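Local atomic coordinates of geranyltranstransferase (PDB entry 3NPK), a protein that probably catalyses the addition of isopentenyl diphosphate to geranyl diphosphate, making farnesyl diphosphate and releasing pyrophosphate in isoprenoid biosynthesis. Residues F42-L47 with D64-L69; Q212-I217 with K251-L256. One frame throughout, in Å; residues are numbered along the deposited sequence. Where two conformers were deposited one is given.

Interaction 1 of 2, residues F42-L47 with D64-L69. With PPV (pyrophosphate), chain C.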
loop_
_atom_site.group_PDB
_atom_site.type_symbol
_atom_site.label_atom_id
_atom_site.label_comp_id
_atom_site.label_asym_id
_atom_site.label_seq_id
_atom_site.Cartn_x
_atom_site.Cartn_y
_atom_site.Cartn_z
ATOM N N PHE A 42 7.836 -11.429 -14.681
ATOM C CA PHE A 42 8.905 -12.256 -14.120
ATOM C C PHE A 42 8.603 -12.620 -12.661
ATOM O O PHE A 42 8.750 -13.778 -12.256
ATOM C CB PHE A 42 10.236 -11.489 -14.257
ATOM C CG PHE A 42 11.421 -12.153 -13.607
ATOM C CD1 PHE A 42 11.943 -13.344 -14.109
ATOM C CD2 PHE A 42 12.052 -11.558 -12.524
ATOM C CE1 PHE A 42 13.063 -13.934 -13.515
ATOM C CE2 PHE A 42 13.160 -12.143 -11.933
ATOM C CZ PHE A 42 13.664 -13.326 -12.424
ATOM N N ARG A 43 8.170 -11.645 -11.868
ATOM C CA ARG A 43 7.921 -11.924 -10.459
ATOM C C ARG A 43 6.747 -12.893 -10.275
ATOM O O ARG A 43 6.849 -13.881 -9.525
ATOM C CB ARG A 43 7.715 -10.619 -9.693
ATOM C CG ARG A 43 8.988 -9.779 -9.695
ATOM C CD ARG A 43 8.751 -8.295 -9.464
ATOM N NE ARG A 43 9.995 -7.532 -9.619
ATOM C CZ ARG A 43 10.533 -7.182 -10.789
ATOM N NH1 ARG A 43 9.932 -7.501 -11.930
ATOM N NH2 ARG A 43 11.678 -6.494 -10.825
ATOM N N ALA A 44 5.632 -12.615 -10.943
ATOM C CA ALA A 44 4.514 -13.563 -10.961
ATOM C C ALA A 44 4.978 -14.964 -11.357
ATOM O O ALA A 44 4.605 -15.957 -10.724
ATOM C CB ALA A 44 3.425 -13.085 -11.929
ATOM N N GLN A 45 5.784 -15.052 -12.410
ATOM C CA GLN A 45 6.212 -16.359 -12.915
ATOM C C GLN A 45 7.145 -17.110 -11.967
ATOM O O GLN A 45 7.080 -18.350 -11.874
ATOM C CB GLN A 45 6.812 -16.251 -14.317
ATOM C CG GLN A 45 5.782 -15.788 -15.370
ATOM C CD GLN A 45 4.541 -16.667 -15.361
ATOM O OE1 GLN A 45 4.633 -17.872 -15.142
ATOM N NE2 GLN A 45 3.379 -16.068 -15.578
ATOM N N LEU A 46 8.001 -16.384 -11.249
ATOM C CA LEU A 46 8.817 -17.027 -10.214
ATOM C C LEU A 46 7.928 -17.666 -9.156
ATOM O O LEU A 46 8.131 -18.822 -8.779
ATOM C CB LEU A 46 9.752 -16.018 -9.550
ATOM C CG LEU A 46 10.930 -15.526 -10.396
ATOM C CD1 LEU A 46 11.602 -14.408 -9.630
ATOM C CD2 LEU A 46 11.905 -16.666 -10.692
ATOM N N LEU A 47 6.925 -16.924 -8.690
ATOM C CA LEU A 47 6.038 -17.436 -7.653
ATOM C C LEU A 47 5.278 -18.657 -8.169
ATOM O O LEU A 47 5.199 -19.693 -7.491
ATOM C CB LEU A 47 5.054 -16.347 -7.206
ATOM C CG LEU A 47 4.052 -16.780 -6.128
ATOM C CD1 LEU A 47 3.672 -15.616 -5.230
ATOM C CD2 LEU A 47 2.775 -17.409 -6.713
ATOM N N ASP A 64 -3.902 -15.278 -7.581
ATOM C CA ASP A 64 -4.208 -14.011 -6.902
ATOM C C ASP A 64 -2.968 -13.468 -6.189
ATOM O O ASP A 64 -2.806 -12.260 -6.053
ATOM C CB ASP A 64 -5.318 -14.171 -5.862
ATOM C CG ASP A 64 -6.699 -14.272 -6.472
ATOM O OD1 ASP A 64 -6.886 -13.874 -7.648
ATOM O OD2 ASP A 64 -7.615 -14.741 -5.750
ATOM N N VAL A 65 -2.097 -14.357 -5.717
ATOM C CA VAL A 65 -0.900 -13.908 -5.008
ATOM C C VAL A 65 0.089 -13.351 -6.030
ATOM O O VAL A 65 0.716 -12.309 -5.800
ATOM C CB VAL A 65 -0.269 -15.064 -4.169
ATOM C CG1 VAL A 65 0.875 -14.539 -3.315
ATOM C CG2 VAL A 65 -1.332 -15.711 -3.288
ATOM N N ALA A 66 0.216 -14.028 -7.170
ATOM C CA ALA A 66 1.006 -13.504 -8.280
ATOM C C ALA A 66 0.474 -12.141 -8.720
ATOM O O ALA A 66 1.254 -11.228 -9.042
ATOM C CB ALA A 66 0.990 -14.485 -9.458
ATOM N N LEU A 67 -0.852 -12.001 -8.749
ATOM C CA LEU A 67 -1.475 -10.738 -9.129
ATOM C C LEU A 67 -1.072 -9.609 -8.176
ATOM O O LEU A 67 -0.719 -8.506 -8.617
ATOM C CB LEU A 67 -2.993 -10.885 -9.152
ATOM C CG LEU A 67 -3.750 -9.734 -9.820
ATOM C CD1 LEU A 67 -3.310 -9.625 -11.274
ATOM C CD2 LEU A 67 -5.242 -10.003 -9.727
ATOM N N ALA A 68 -1.098 -9.888 -6.876
ATOM C CA ALA A 68 -0.684 -8.901 -5.880
ATOM C C ALA A 68 0.755 -8.425 -6.129
ATOM O O ALA A 68 1.043 -7.217 -6.037
ATOM C CB ALA A 68 -0.813 -9.485 -4.484
ATOM N N LEU A 69 1.654 -9.365 -6.437
ATOM C CA LEU A 69 3.044 -9.029 -6.755
ATOM C C LEU A 69 3.135 -8.084 -7.935
ATOM O O LEU A 69 3.882 -7.097 -7.887
ATOM C CB LEU A 69 3.854 -10.281 -7.071
ATOM C CG LEU A 69 4.456 -11.039 -5.908
ATOM C CD1 LEU A 69 4.907 -12.410 -6.422
ATOM C CD2 LEU A 69 5.610 -10.255 -5.295
HETATM O O11 PPV C . 11.549 -3.674 -14.602
HETATM P P1 PPV C . 11.072 -5.008 -15.447
HETATM O O21 PPV C . 12.243 -5.509 -16.489
HETATM O O31 PPV C . 10.775 -6.112 -14.533
HETATM O OPP PPV C . 9.803 -4.503 -16.356
HETATM P P2 PPV C . 8.416 -5.293 -16.729
HETATM O O12 PPV C . 7.678 -4.215 -17.736
HETATM O O22 PPV C . 7.466 -5.439 -15.418
HETATM O O32 PPV C . 8.668 -6.570 -17.418
#
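Segments 42-47 and 64-69, on helices 42-54 and 59-80, run nearly antiparallel in the all-helical core of this polyprenyl synthetase, their axes 8.4 Å apart at closest. Two alanines allow this closeness: Ala44 CB meets Ala66 CB at 3.7 Å. One turn on, Leu47 points at the partner helix. With CG anti to the backbone N (chi1 179°) and chi2 turned to 149°, off a staggered value, Leu47 CD1 sits against both Val65 and Leu69. Leu47 CD1 lies 3.6 Å from Val65 CG1, the two side chains crossing at about a right angle. Leu47 CD1 is equally close, 3.6 Å, to Leu69 CD1, which it meets obliquely. Leu69 CD1 also lies near the carbonyl O of Arg43. The contact is apolar and buried.

Arg43 starts out toward helix 59-80, but its chain runs extended from CG to NE and leads off to the pyrophosphate. There the guanidinium presents its edge, and Arg43 NH1 donates a fairly straight hydrogen bond to pyrophosphate O31 (3.1 Å, 160°). Lys40 N and Arg92 NH2 bind the same ligand. Around the pair, Phe9 of helix 5-14 touches both alanines, while Met185 of helix 164-189 covers Leu47 and Val65, and Ala182 touches Leu69.

Interaction 2 of 2, residues Q212-I217 with K251-L256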
loop_
_atom_site.group_PDB
_atom_site.type_symbol
_atom_site.label_atom_id
_atom_site.label_comp_id
_atom_site.label_asym_id
_atom_site.label_seq_id
_atom_site.Cartn_x
_atom_site.Cartn_y
_atom_site.Cartn_z
ATOM N N GLN A 212 21.309 -6.716 -11.982
ATOM C CA GLN A 212 21.761 -5.328 -11.974
ATOM C C GLN A 212 23.207 -5.179 -12.436
ATOM O O GLN A 212 23.545 -4.229 -13.158
ATOM C CB GLN A 212 21.560 -4.711 -10.589
ATOM C CG GLN A 212 20.099 -4.522 -10.232
ATOM C CD GLN A 212 19.362 -3.718 -11.280
ATOM O OE1 GLN A 212 19.840 -2.675 -11.722
ATOM N NE2 GLN A 212 18.189 -4.199 -11.685
ATOM N N ILE A 213 24.070 -6.102 -12.027
ATOM C CA ILE A 213 25.453 -6.078 -12.498
ATOM C C ILE A 213 25.463 -6.264 -14.000
ATOM O O ILE A 213 26.168 -5.551 -14.713
ATOM C CB ILE A 213 26.313 -7.184 -11.860
ATOM C CG1 ILE A 213 26.354 -7.021 -10.344
ATOM C CG2 ILE A 213 27.731 -7.158 -12.452
ATOM C CD1 ILE A 213 27.025 -8.184 -9.630
ATOM N N ASN A 214 24.661 -7.209 -14.481
ATOM C CA ASN A 214 24.529 -7.463 -15.916
ATOM C C ASN A 214 24.114 -6.209 -16.678
ATOM O O ASN A 214 24.637 -5.932 -17.757
ATOM C CB ASN A 214 23.525 -8.597 -16.176
ATOM C CG ASN A 214 23.349 -8.894 -17.657
ATOM O OD1 ASN A 214 24.291 -9.308 -18.336
ATOM N ND2 ASN A 214 22.138 -8.684 -18.167
ATOM N N ASP A 215 23.164 -5.459 -16.123
ATOM C CA ASP A 215 22.740 -4.204 -16.744
ATOM C C ASP A 215 23.875 -3.188 -16.838
ATOM O O ASP A 215 24.050 -2.538 -17.873
ATOM C CB ASP A 215 21.552 -3.599 -15.999
ATOM C CG ASP A 215 20.275 -4.378 -16.218
ATOM O OD1 ASP A 215 20.253 -5.260 -17.104
ATOM O OD2 ASP A 215 19.287 -4.114 -15.502
ATOM N N ASP A 216 24.651 -3.049 -15.767
ATOM C CA ASP A 216 25.774 -2.111 -15.780
ATOM C C ASP A 216 26.814 -2.523 -16.821
ATOM O O ASP A 216 27.451 -1.676 -17.448
ATOM C CB ASP A 216 26.424 -2.004 -14.400
ATOM C CG ASP A 216 25.581 -1.214 -13.411
ATOM O OD1 ASP A 216 24.494 -0.723 -13.797
ATOM O OD2 ASP A 216 26.015 -1.079 -12.244
ATOM N N ILE A 217 26.985 -3.826 -17.012
ATOM C CA ILE A 217 27.944 -4.310 -17.997
ATOM C C ILE A 217 27.424 -4.005 -19.394
ATOM O O ILE A 217 28.161 -3.511 -20.254
ATOM C CB ILE A 217 28.199 -5.821 -17.850
ATOM C CG1 ILE A 217 29.005 -6.096 -16.586
ATOM C CG2 ILE A 217 28.954 -6.367 -19.069
ATOM C CD1 ILE A 217 28.887 -7.525 -16.090
ATOM N N LYS A 251 33.626 -10.657 -14.172
ATOM C CA LYS A 251 34.092 -11.770 -13.356
ATOM C C LYS A 251 33.184 -11.968 -12.143
ATOM O O LYS A 251 32.902 -13.100 -11.743
ATOM C CB LYS A 251 35.546 -11.527 -12.943
ATOM C CG LYS A 251 35.883 -11.857 -11.505
ATOM C CD LYS A 251 36.414 -13.271 -11.337
ATOM C CE LYS A 251 37.221 -13.384 -10.045
ATOM N NZ LYS A 251 37.314 -14.788 -9.547
ATOM N N THR A 252 32.710 -10.864 -11.575
ATOM C CA THR A 252 31.814 -10.928 -10.425
ATOM C C THR A 252 30.462 -11.521 -10.811
ATOM O O THR A 252 29.945 -12.386 -10.115
ATOM C CB THR A 252 31.595 -9.542 -9.793
ATOM O OG1 THR A 252 32.850 -9.035 -9.312
ATOM C CG2 THR A 252 30.606 -9.624 -8.638
ATOM N N LYS A 253 29.894 -11.045 -11.914
ATOM C CA LYS A 253 28.645 -11.596 -12.411
ATOM C C LYS A 253 28.802 -13.087 -12.696
ATOM O O LYS A 253 27.924 -13.890 -12.366
ATOM C CB LYS A 253 28.192 -10.858 -13.673
ATOM C CG LYS A 253 26.925 -11.417 -14.286
ATOM C CD LYS A 253 26.650 -10.862 -15.676
ATOM C CE LYS A 253 27.542 -11.516 -16.723
ATOM N NZ LYS A 253 26.960 -11.421 -18.094
ATOM N N GLU A 254 29.923 -13.464 -13.305
ATOM C CA GLU A 254 30.137 -14.863 -13.656
ATOM C C GLU A 254 30.290 -15.729 -12.409
ATOM O O GLU A 254 29.739 -16.836 -12.338
ATOM C CB GLU A 254 31.327 -15.007 -14.614
ATOM C CG GLU A 254 31.023 -14.456 -16.012
ATOM C CD GLU A 254 32.239 -14.391 -16.930
ATOM O OE1 GLU A 254 33.374 -14.604 -16.451
ATOM O OE2 GLU A 254 32.057 -14.119 -18.138
ATOM N N ASN A 255 31.024 -15.230 -11.418
ATOM C CA ASN A 255 31.121 -15.936 -10.140
ATOM C C ASN A 255 29.755 -16.146 -9.486
ATOM O O ASN A 255 29.435 -17.245 -9.005
ATOM C CB ASN A 255 32.050 -15.196 -9.171
ATOM C CG ASN A 255 33.514 -15.321 -9.558
ATOM O OD1 ASN A 255 33.892 -16.196 -10.340
ATOM N ND2 ASN A 255 34.345 -14.443 -9.010
ATOM N N LEU A 256 28.956 -15.086 -9.468
ATOM C CA LEU A 256 27.623 -15.147 -8.884
ATOM C C LEU A 256 26.724 -16.130 -9.621
ATOM O O LEU A 256 25.998 -16.886 -8.987
ATOM C CB LEU A 256 26.982 -13.761 -8.852
ATOM C CG LEU A 256 27.595 -12.832 -7.809
ATOM C CD1 LEU A 256 27.076 -11.416 -7.983
ATOM C CD2 LEU A 256 27.341 -13.341 -6.389
#
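Residues 212-217 include the first two aspartates, Asp215 and Asp216, of a DDxxD motif near the C-terminal end of helix 194-220, the second aspartate-rich motif of the all-helical polyprenyl synthetase fold. In relatives this motif helps bind magnesium and the allylic diphosphate. Asp215 and Asp216 take no part in the present contact. Ile213, Asn214 and Ile217 are the residues that meet helix 246-265. The two segments run nearly antiparallel (150°), with axes 9.7 Å apart.

Ile213 and Lys253 lie opposite each other and carry most of the contact. Ile213 has CG1 anti to its carbonyl carbon, and the chain continues extended to CD1. CD1 reaches the partner helix between two residues one turn apart. Ile213 CD1 meets Leu256 CD1 at 3.6 Å and Thr252 CG2 at 4.0 Å, crossing both side chains at about a right angle. The other branch of Ile213, CG2, is anti to the backbone N and rests 3.9 Å from Lys253 CB. The two side chains run alongside one another, pointing opposite ways.

Thr252 turns its methyl to Ile213, while OG1 bonds to Gln248 O in its own helix. Leu256 also touches Leu209 and Ile210, and in helix 240-244 Phe240 touches Ile213 and Val241 touches Ile217. Lys253 is partly exposed, yet its aliphatic part packs like an apolar residue. Ile217 CD1 comes obliquely against Lys253 CD at 4.0 Å.

The lysine chain leaves the backbone with CG anti to N, then bends at chi3 (77°), which folds its end toward Asn214. Asn214 also has CG anti to N, so its amide extends along the flank of the contact. CD of Lys253 lies 3.9 Å from Asn214 CB, and NZ makes a weak, long hydrogen bond of 3.4 Å to Asn214 OD1.

Interactions 1 and 2 lie in series along the chain, and their centres are 25 Å apart. Their nearest atoms are about 7 Å apart, without touching. Interaction 1 is about 8 Å from the centre of the chain, interaction 2 about 19 Å. Arg43 of interaction 1 binds the pyrophosphate directly, whereas the side chain of Asn214 in interaction 2 is about 11 Å from the bound pyrophosphate. Phe42 ties helix 42-54 to helix 194-220: its ring meets those of Phe211, just before 212-217, and of Tyr282 of the pyrophosphate pocket. The bound pyrophosphate may mark the isopentenyl diphosphate site, with Asp215 OD2 of the second aspartate-rich motif 7.3 Å from pyrophosphate O21.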